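Long-range contact in Emp46p (Saccharomyces cerevisiae, PDB 2A6V), which serves as a calcium-independent cargo receptor involved in the secretion of glycoproteins, with a carbohydrate recognition domain that binds potassium: residues 77-90 with 196-210. Residues are numbered along the deposited sequence; the frame is centred on the assembly and turned at random. Where two conformers were deposited one is given.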
loop_
_atom_site.group_PDB
_atom_site.type_symbol
_atom_site.label_atom_id
_atom_site.label_comp_id
_atom_site.label_asym_id
_atom_site.label_seq_id
_atom_site.Cartn_x
_atom_site.Cartn_y
_atom_site.Cartn_z
ATOM N N PHE A 77 -14.498 6.091 11.269
ATOM C CA PHE A 77 -15.537 5.112 11.064
ATOM C C PHE A 77 -15.129 3.725 11.506
ATOM O O PHE A 77 -14.102 3.206 11.079
ATOM C CB PHE A 77 -15.962 5.021 9.598
ATOM C CG PHE A 77 -17.016 3.978 9.357
ATOM C CD1 PHE A 77 -18.296 4.135 9.891
ATOM C CD2 PHE A 77 -16.732 2.818 8.640
ATOM C CE1 PHE A 77 -19.269 3.177 9.694
ATOM C CE2 PHE A 77 -17.715 1.864 8.444
ATOM C CZ PHE A 77 -18.974 2.040 8.976
ATOM N N ARG A 78 -15.967 3.112 12.336
ATOM C CA ARG A 78 -15.825 1.703 12.676
ATOM C C ARG A 78 -17.172 1.065 12.437
ATOM O O ARG A 78 -18.179 1.510 12.974
ATOM C CB ARG A 78 -15.399 1.529 14.132
ATOM C CG ARG A 78 -15.429 0.083 14.601
ATOM C CD ARG A 78 -14.663 -0.190 15.895
ATOM N NE ARG A 78 -13.217 -0.151 15.694
ATOM C CZ ARG A 78 -12.503 -1.131 15.150
ATOM N NH1 ARG A 78 -13.096 -2.239 14.740
ATOM N NH2 ARG A 78 -11.204 -1.005 14.993
ATOM N N GLY A 79 -17.177 0.027 11.610
ATOM C CA GLY A 79 -18.367 -0.712 11.279
ATOM C C GLY A 79 -18.242 -1.370 9.924
ATOM O O GLY A 79 -17.215 -1.280 9.250
ATOM N N SER A 80 -19.342 -1.980 9.506
ATOM C CA SER A 80 -19.367 -2.776 8.300
ATOM C C SER A 80 -19.167 -1.883 7.071
ATOM O O SER A 80 -19.734 -0.804 6.978
ATOM C CB SER A 80 -20.700 -3.533 8.220
ATOM O OG SER A 80 -20.750 -4.372 7.090
ATOM N N THR A 81 -18.344 -2.362 6.145
ATOM C CA THR A 81 -18.033 -1.647 4.921
ATOM C C THR A 81 -17.215 -2.557 4.027
ATOM O O THR A 81 -16.544 -3.465 4.517
ATOM C CB THR A 81 -17.215 -0.370 5.247
ATOM O OG1 THR A 81 -16.899 0.319 4.038
ATOM C CG2 THR A 81 -15.834 -0.686 5.882
ATOM N N LYS A 82 -17.284 -2.326 2.721
ATOM C CA LYS A 82 -16.401 -2.986 1.764
ATOM C C LYS A 82 -15.205 -2.120 1.402
ATOM O O LYS A 82 -14.345 -2.527 0.628
ATOM C CB LYS A 82 -17.187 -3.371 0.508
ATOM C CG LYS A 82 -18.143 -4.557 0.764
ATOM C CD LYS A 82 -17.362 -5.861 1.008
ATOM C CE LYS A 82 -18.262 -7.016 1.369
ATOM N NZ LYS A 82 -17.515 -8.170 1.916
ATOM N N GLY A 83 -15.122 -0.930 1.993
ATOM C CA GLY A 83 -13.985 -0.065 1.762
ATOM C C GLY A 83 -12.722 -0.654 2.329
ATOM O O GLY A 83 -12.751 -1.504 3.207
ATOM N N GLY A 84 -11.590 -0.201 1.824
ATOM C CA GLY A 84 -10.318 -0.716 2.273
ATOM C C GLY A 84 -9.150 0.060 1.723
ATOM O O GLY A 84 -9.326 0.943 0.878
ATOM N N LEU A 85 -7.953 -0.296 2.198
ATOM C CA LEU A 85 -6.688 0.366 1.937
ATOM C C LEU A 85 -5.672 -0.660 1.436
ATOM O O LEU A 85 -5.420 -1.682 2.088
ATOM C CB LEU A 85 -6.207 1.017 3.224
ATOM C CG LEU A 85 -4.773 1.528 3.260
ATOM C CD1 LEU A 85 -4.516 2.684 2.317
ATOM C CD2 LEU A 85 -4.422 1.970 4.687
ATOM N N ALA A 86 -5.111 -0.416 0.266
ATOM C CA ALA A 86 -4.194 -1.337 -0.410
ATOM C C ALA A 86 -2.810 -0.754 -0.574
ATOM O O ALA A 86 -2.663 0.453 -0.823
ATOM C CB ALA A 86 -4.759 -1.762 -1.767
ATOM N N PHE A 87 -1.800 -1.606 -0.452
ATOM C CA PHE A 87 -0.417 -1.273 -0.749
ATOM C C PHE A 87 0.042 -2.183 -1.860
ATOM O O PHE A 87 -0.143 -3.394 -1.756
ATOM C CB PHE A 87 0.435 -1.435 0.502
ATOM C CG PHE A 87 0.004 -0.533 1.598
ATOM C CD1 PHE A 87 0.435 0.784 1.630
ATOM C CD2 PHE A 87 -0.855 -0.975 2.591
ATOM C CE1 PHE A 87 0.009 1.632 2.631
ATOM C CE2 PHE A 87 -1.276 -0.130 3.585
ATOM C CZ PHE A 87 -0.844 1.187 3.608
ATOM N N TRP A 88 0.666 -1.606 -2.876
ATOM C CA TRP A 88 0.910 -2.281 -4.131
ATOM C C TRP A 88 2.391 -2.322 -4.484
ATOM O O TRP A 88 3.124 -1.330 -4.292
ATOM C CB TRP A 88 0.227 -1.536 -5.265
ATOM C CG TRP A 88 -1.227 -1.323 -5.133
ATOM C CD1 TRP A 88 -1.828 -0.238 -4.592
ATOM C CD2 TRP A 88 -2.283 -2.193 -5.565
ATOM N NE1 TRP A 88 -3.193 -0.370 -4.646
ATOM C CE2 TRP A 88 -3.498 -1.566 -5.240
ATOM C CE3 TRP A 88 -2.325 -3.437 -6.208
ATOM C CZ2 TRP A 88 -4.743 -2.133 -5.538
ATOM C CZ3 TRP A 88 -3.573 -4.007 -6.487
ATOM C CH2 TRP A 88 -4.755 -3.345 -6.146
ATOM N N LEU A 89 2.805 -3.461 -5.015
ATOM C CA LEU A 89 4.032 -3.591 -5.791
ATOM C C LEU A 89 3.596 -4.234 -7.106
ATOM O O LEU A 89 3.148 -5.378 -7.091
ATOM C CB LEU A 89 5.049 -4.490 -5.071
ATOM C CG LEU A 89 5.548 -4.070 -3.698
ATOM C CD1 LEU A 89 6.630 -5.040 -3.238
ATOM C CD2 LEU A 89 6.102 -2.675 -3.702
ATOM N N LYS A 90 3.670 -3.515 -8.221
ATOM C CA LYS A 90 3.138 -4.017 -9.498
ATOM C C LYS A 90 4.174 -3.931 -10.621
ATOM O O LYS A 90 5.012 -3.043 -10.631
ATOM C CB LYS A 90 1.893 -3.221 -9.886
ATOM C CG LYS A 90 0.722 -3.412 -8.932
ATOM C CD LYS A 90 -0.667 -3.288 -9.576
ATOM C CE LYS A 90 -0.760 -2.144 -10.550
ATOM N NZ LYS A 90 -2.107 -2.060 -11.143
ATOM N N ARG A 196 6.517 -0.957 -9.704
ATOM C CA ARG A 196 5.901 0.284 -9.298
ATOM C C ARG A 196 5.405 0.127 -7.879
ATOM O O ARG A 196 4.935 -0.947 -7.495
ATOM C CB ARG A 196 4.761 0.616 -10.240
ATOM C CG ARG A 196 5.274 1.045 -11.627
ATOM C CD ARG A 196 4.204 1.514 -12.588
ATOM N NE ARG A 196 2.946 0.775 -12.451
ATOM C CZ ARG A 196 1.832 1.254 -11.871
ATOM N NH1 ARG A 196 1.780 2.488 -11.365
ATOM N NH2 ARG A 196 0.749 0.493 -11.801
ATOM N N ILE A 197 5.487 1.215 -7.124
ATOM C CA ILE A 197 5.147 1.232 -5.702
ATOM C C ILE A 197 4.066 2.235 -5.448
ATOM O O ILE A 197 4.177 3.392 -5.868
ATOM C CB ILE A 197 6.410 1.612 -4.881
ATOM C CG1 ILE A 197 7.522 0.580 -5.079
ATOM C CG2 ILE A 197 6.075 1.831 -3.426
ATOM C CD1 ILE A 197 8.859 1.105 -4.750
ATOM N N GLY A 198 3.003 1.837 -4.754
ATOM C CA GLY A 198 1.963 2.787 -4.418
ATOM C C GLY A 198 0.988 2.299 -3.369
ATOM O O GLY A 198 1.132 1.207 -2.802
ATOM N N THR A 199 -0.006 3.125 -3.110
ATOM C CA THR A 199 -1.092 2.824 -2.193
ATOM C C THR A 199 -2.372 3.426 -2.746
ATOM O O THR A 199 -2.349 4.429 -3.481
ATOM C CB THR A 199 -0.766 3.385 -0.781
ATOM O OG1 THR A 199 -1.801 3.021 0.125
ATOM C CG2 THR A 199 -0.697 4.925 -0.766
ATOM N N SER A 200 -3.495 2.830 -2.396
ATOM C CA SER A 200 -4.788 3.351 -2.765
ATOM C C SER A 200 -5.845 2.960 -1.781
ATOM O O SER A 200 -5.668 2.008 -1.025
ATOM C CB SER A 200 -5.178 2.863 -4.150
ATOM O OG SER A 200 -5.407 1.460 -4.125
ATOM N N ALA A 201 -6.959 3.662 -1.787
ATOM C CA ALA A 201 -8.063 3.303 -0.928
ATOM C C ALA A 201 -9.361 3.741 -1.530
ATOM O O ALA A 201 -9.392 4.593 -2.411
ATOM C CB ALA A 201 -7.893 3.911 0.448
ATOM N N ILE A 202 -10.438 3.138 -1.058
ATOM C CA ILE A 202 -11.787 3.545 -1.388
ATOM C C ILE A 202 -12.639 3.368 -0.128
ATOM O O ILE A 202 -12.436 2.438 0.645
ATOM C CB ILE A 202 -12.331 2.708 -2.576
ATOM C CG1 ILE A 202 -13.681 3.254 -3.047
ATOM C CG2 ILE A 202 -12.435 1.212 -2.228
ATOM C CD1 ILE A 202 -14.218 2.501 -4.263
ATOM N N ASN A 203 -13.567 4.288 0.093
ATOM C CA ASN A 203 -14.492 4.209 1.201
ATOM C C ASN A 203 -15.929 4.131 0.668
ATOM O O ASN A 203 -16.145 3.808 -0.505
ATOM C CB ASN A 203 -14.259 5.371 2.180
ATOM C CG ASN A 203 -14.723 6.701 1.637
ATOM O OD1 ASN A 203 -15.222 6.777 0.522
ATOM N ND2 ASN A 203 -14.548 7.775 2.437
ATOM N N ASP A 204 -16.901 4.382 1.544
ATOM C CA ASP A 204 -18.315 4.416 1.183
ATOM C C ASP A 204 -18.950 5.632 1.849
ATOM O O ASP A 204 -18.241 6.561 2.255
ATOM C CB ASP A 204 -19.008 3.061 1.463
ATOM C CG ASP A 204 -19.093 2.695 2.934
ATOM O OD1 ASP A 204 -18.999 3.586 3.785
ATOM O OD2 ASP A 204 -19.271 1.495 3.310
ATOM N N ALA A 205 -20.277 5.651 1.930
ATOM C CA ALA A 205 -20.959 6.823 2.439
ATOM C C ALA A 205 -20.730 7.088 3.916
ATOM O O ALA A 205 -21.040 8.182 4.384
ATOM C CB ALA A 205 -22.474 6.738 2.153
ATOM N N SER A 206 -20.203 6.106 4.641
ATOM C CA SER A 206 -19.848 6.285 6.052
ATOM C C SER A 206 -18.565 7.107 6.238
ATOM O O SER A 206 -18.222 7.467 7.353
ATOM C CB SER A 206 -19.710 4.928 6.750
ATOM O OG SER A 206 -20.877 4.126 6.589
ATOM N N LYS A 207 -17.839 7.369 5.152
ATOM C CA LYS A 207 -16.772 8.372 5.131
ATOM C C LYS A 207 -15.529 7.969 5.917
ATOM O O LYS A 207 -14.824 8.818 6.449
ATOM C CB LYS A 207 -17.294 9.735 5.614
ATOM C CG LYS A 207 -16.901 10.901 4.713
ATOM C CD LYS A 207 -17.228 12.261 5.360
ATOM C CE LYS A 207 -16.090 13.267 5.234
ATOM N NZ LYS A 207 -14.794 12.849 5.874
ATOM N N GLU A 208 -15.234 6.669 5.956
ATOM C CA GLU A 208 -13.957 6.207 6.503
ATOM C C GLU A 208 -12.805 7.007 5.890
ATOM O O GLU A 208 -12.726 7.178 4.674
ATOM C CB GLU A 208 -13.744 4.707 6.219
ATOM C CG GLU A 208 -12.593 4.108 7.000
ATOM C CD GLU A 208 -12.606 2.571 7.066
ATOM O OE1 GLU A 208 -13.448 1.895 6.426
ATOM O OE2 GLU A 208 -11.754 2.036 7.792
ATOM N N SER A 209 -11.908 7.507 6.729
ATOM C CA SER A 209 -10.819 8.348 6.257
ATOM C C SER A 209 -9.518 7.558 6.263
ATOM O O SER A 209 -8.874 7.402 7.308
ATOM C CB SER A 209 -10.698 9.616 7.110
ATOM O OG SER A 209 -9.744 10.491 6.515
ATOM N N PHE A 210 -9.137 7.063 5.099
ATOM C CA PHE A 210 -7.865 6.371 4.936
ATOM C C PHE A 210 -6.787 7.387 4.653
ATOM O O PHE A 210 -6.901 8.168 3.712
ATOM C CB PHE A 210 -7.947 5.348 3.800
ATOM C CG PHE A 210 -8.879 4.197 4.090
ATOM C CD1 PHE A 210 -8.515 3.215 5.001
ATOM C CD2 PHE A 210 -10.109 4.105 3.470
ATOM C CE1 PHE A 210 -9.338 2.138 5.257
ATOM C CE2 PHE A 210 -10.955 3.021 3.745
ATOM C CZ PHE A 210 -10.544 2.046 4.644
HETATM O O HOH W 1 -20.456 1.605 5.639
HETATM O O HOH W 2 -14.896 2.312 4.204
HETATM O O HOH W 3 -19.336 -0.594 1.579
HETATM O O HOH W 4 -12.410 -0.692 6.062
HETATM O O HOH W 5 3.451 -0.147 -1.675
HETATM O O HOH W 6 -2.510 0.577 -11.109
#
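Arg196 N bonds Lys90 O at 2.7 Å and Lys90 N bonds Arg196 O, at one end of an antiparallel ladder whose two short strand axes, 84-90 and 196-202, approach to 4.7 Å at 162°; Lys90 NZ also bonds Ser104. Next along, Ile197 CG1 lies beside Leu89 CD2. Set opposite the backbone N (chi1 -177°), Thr199 OG1 bonds Ala86 O at 2.9 Å; Ser200 N reaches that same oxygen from the other face of the carbonyl plane, giving it two donors. Ser200 OG then receives Trp88 NE1 (2.9 Å, 163° at the hydrogen), almost in the indole plane, and also bonds Phe101 O, so the buried ring is fixed at its edge. Beyond the ladder, Asp204 OD2 accepts from Thr81 OG1 at 2.7 Å, met from above its carboxylate plane, while OD1 closes an Asx turn with Ser206 N. Ser206 CB sits over the Phe77 ring, 3.5 Å from the centroid, a CH-pi contact. Glu208 OE1 joins Thr81 and Gly83 through two waters, its OE2 bonding Ser74. Phe210 lays one ring face over Gly84, with CD1 3.6 Å from Leu85 CB. Neighbouring central strands of one sheet, with Leu85, Leu89 and Thr199 packed against strand 66-75 of the other, typify the legume-lectin-like beta sandwich.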